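Local coordinates for protein translation elongation factor 1A (PDB 3WND) that binds cysteinyl-tRNA(Cys) in its GTP-bound form and probably acts as a SelB/EF-Tu-like translation elongation factor, at residues A[302-307]-A[350-355]. Numbering follows the deposited sequence.
Sequences LHLFVG and DRFLLA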
loop_
_atom_site.group_PDB
_atom_site.type_symbol
_atom_site.label_atom_id
_atom_site.label_comp_id
_atom_site.label_asym_id
_atom_site.label_seq_id
_atom_site.Cartn_x
_atom_site.Cartn_y
_atom_site.Cartn_z
ATOM N N LEU A 302 -11.608 -6.624 -16.464
ATOM C CA LEU A 302 -10.604 -6.748 -15.364
ATOM C C LEU A 302 -10.784 -5.528 -14.471
ATOM O O LEU A 302 -11.586 -4.622 -14.817
ATOM C CB LEU A 302 -9.160 -6.894 -15.872
ATOM C CG LEU A 302 -8.819 -8.190 -16.609
ATOM C CD1 LEU A 302 -7.486 -8.036 -17.328
ATOM C CD2 LEU A 302 -8.849 -9.453 -15.739
ATOM N N HIS A 303 -10.130 -5.517 -13.313
ATOM C CA HIS A 303 -10.105 -4.336 -12.497
ATOM C C HIS A 303 -8.685 -3.895 -12.425
ATOM O O HIS A 303 -7.766 -4.720 -12.254
ATOM C CB HIS A 303 -10.619 -4.624 -11.083
ATOM C CG HIS A 303 -11.421 -3.524 -10.531
ATOM N ND1 HIS A 303 -12.695 -3.202 -10.986
ATOM C CD2 HIS A 303 -11.141 -2.658 -9.444
ATOM C CE1 HIS A 303 -13.123 -2.126 -10.299
ATOM N NE2 HIS A 303 -12.209 -1.843 -9.306
ATOM N N LEU A 304 -8.448 -2.594 -12.623
ATOM C CA LEU A 304 -7.089 -2.080 -12.685
ATOM C C LEU A 304 -6.790 -1.222 -11.446
ATOM O O LEU A 304 -7.608 -0.362 -11.023
ATOM C CB LEU A 304 -6.923 -1.223 -13.967
ATOM C CG LEU A 304 -5.591 -0.494 -14.229
ATOM C CD1 LEU A 304 -5.391 -0.303 -15.722
ATOM C CD2 LEU A 304 -5.580 0.878 -13.507
ATOM N N PHE A 305 -5.644 -1.471 -10.853
ATOM C CA PHE A 305 -5.147 -0.629 -9.743
ATOM C C PHE A 305 -3.805 -0.019 -10.125
ATOM O O PHE A 305 -2.907 -0.692 -10.598
ATOM C CB PHE A 305 -4.832 -1.571 -8.559
ATOM C CG PHE A 305 -6.043 -2.266 -8.014
ATOM C CD1 PHE A 305 -6.737 -1.751 -6.944
ATOM C CD2 PHE A 305 -6.534 -3.400 -8.667
ATOM C CE1 PHE A 305 -7.935 -2.387 -6.516
ATOM C CE2 PHE A 305 -7.691 -4.055 -8.209
ATOM C CZ PHE A 305 -8.392 -3.557 -7.174
ATOM N N VAL A 306 -3.688 1.310 -9.955
ATOM C CA VAL A 306 -2.414 1.975 -10.156
ATOM C C VAL A 306 -2.397 3.084 -9.138
ATOM O O VAL A 306 -3.373 3.809 -8.967
ATOM C CB VAL A 306 -2.167 2.441 -11.614
ATOM C CG1 VAL A 306 -3.164 3.529 -12.006
ATOM C CG2 VAL A 306 -0.699 2.910 -11.818
ATOM N N GLY A 307 -1.270 3.213 -8.413
ATOM C CA GLY A 307 -1.246 4.159 -7.302
ATOM C C GLY A 307 -2.387 3.824 -6.324
ATOM O O GLY A 307 -2.539 2.647 -5.912
ATOM N N ASP A 350 5.057 3.619 -12.029
ATOM C CA ASP A 350 3.962 3.109 -11.191
ATOM C C ASP A 350 3.538 1.731 -11.667
ATOM O O ASP A 350 3.228 1.525 -12.823
ATOM C CB ASP A 350 2.719 4.028 -11.224
ATOM C CG ASP A 350 2.927 5.342 -10.564
ATOM O OD1 ASP A 350 3.754 5.505 -9.691
ATOM O OD2 ASP A 350 2.176 6.260 -10.939
ATOM N N ARG A 351 3.606 0.764 -10.726
ATOM C CA ARG A 351 3.226 -0.618 -11.050
ATOM C C ARG A 351 1.679 -0.682 -11.115
ATOM O O ARG A 351 0.961 -0.179 -10.223
ATOM C CB ARG A 351 3.797 -1.645 -10.037
ATOM C CG ARG A 351 3.448 -3.049 -10.405
ATOM C CD ARG A 351 3.897 -4.035 -9.322
ATOM N NE ARG A 351 5.320 -3.904 -9.145
ATOM C CZ ARG A 351 6.271 -4.815 -9.370
ATOM N NH1 ARG A 351 6.006 -6.061 -9.677
ATOM N NH2 ARG A 351 7.545 -4.448 -9.225
ATOM N N PHE A 352 1.182 -1.290 -12.182
ATOM C CA PHE A 352 -0.279 -1.538 -12.304
ATOM C C PHE A 352 -0.517 -3.002 -11.821
ATOM O O PHE A 352 0.245 -3.906 -12.095
ATOM C CB PHE A 352 -0.687 -1.520 -13.773
ATOM C CG PHE A 352 -0.772 -0.122 -14.376
ATOM C CD1 PHE A 352 -2.007 0.442 -14.645
ATOM C CD2 PHE A 352 0.401 0.587 -14.724
ATOM C CE1 PHE A 352 -2.098 1.696 -15.266
ATOM C CE2 PHE A 352 0.314 1.869 -15.254
ATOM C CZ PHE A 352 -0.954 2.406 -15.589
ATOM N N LEU A 353 -1.626 -3.197 -11.134
ATOM C CA LEU A 353 -2.112 -4.534 -10.816
ATOM C C LEU A 353 -3.460 -4.733 -11.522
ATOM O O LEU A 353 -4.254 -3.800 -11.649
ATOM C CB LEU A 353 -2.411 -4.676 -9.362
ATOM C CG LEU A 353 -1.257 -4.795 -8.436
ATOM C CD1 LEU A 353 -1.791 -5.121 -6.980
ATOM C CD2 LEU A 353 -0.167 -5.791 -8.864
ATOM N N LEU A 354 -3.680 -5.936 -12.046
ATOM C CA LEU A 354 -4.980 -6.255 -12.654
ATOM C C LEU A 354 -5.602 -7.404 -11.876
ATOM O O LEU A 354 -4.906 -8.358 -11.501
ATOM C CB LEU A 354 -4.718 -6.794 -14.074
ATOM C CG LEU A 354 -4.049 -5.716 -14.975
ATOM C CD1 LEU A 354 -3.700 -6.287 -16.354
ATOM C CD2 LEU A 354 -4.921 -4.453 -15.109
ATOM N N ALA A 355 -6.911 -7.293 -11.704
ATOM C CA ALA A 355 -7.658 -8.279 -10.921
ATOM C C ALA A 355 -8.887 -8.718 -11.691
ATOM O O ALA A 355 -9.353 -7.993 -12.602
ATOM C CB ALA A 355 -8.033 -7.714 -9.526
HETATM O O HOH W 1 1.226 1.880 -8.461
#
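His303 and Phe305 pair with Ala355 and Leu353 through four backbone hydrogen bonds that bind two antiparallel strands. The bond from Phe305 N to Leu353 O, 2.8 Å long, is nearly straight (173° at the hydrogen); His303 N reaches Ala355 O at 2.7 Å, and each pair is closed by a return bond. Between them lies the non-hydrogen-bonded pair Leu304–Leu354, where Leu354 CA sends a C-H toward His303 O (3.2 Å). Beyond the last bond the chains diverge, and a water spans the gap, accepting from Gly307 N and donating to Arg351 O. Gly307 takes up a positive phi there, a conformation easily reached without a side chain.

On the face carrying Leu304, Val306, Phe352 and Leu354, the main contact is CH-pi. Val306 CG2 stands 3.6 Å from the centroid of the Phe352 ring, 5° off its normal. With CG1 set between the backbone N and carbonyl carbon (chi1 65°), CG2 is left trans to N and reaches over the ring; the same CG2 also touches Asp350 CB, while CG1 lies near Phe352 CE1. Leu304 meets the same ring at its edge, CD1 lying 3.6 Å from Phe352 CD1. Tyr283, Leu285 and Cys287 of strand 282-289 pack against this apolar side.

The other face bears Phe305, Leu353 and Ala355. Ala355 is small enough to sit at the edge of the Phe305 ring, its CB 3.9 Å from CE2. Leu74 and Ile78 of helix 74-83 touch these side chains.

OD2 of the buried Asp350 is held by a salt bridge to Arg194 and a bond from Ser347 N. The strand pair belongs to the C-terminal antiparallel beta domain, probably the counterpart of domain III of SelB-like factors, with one face turned inward and the other meeting a helix of the nucleotide-binding domain.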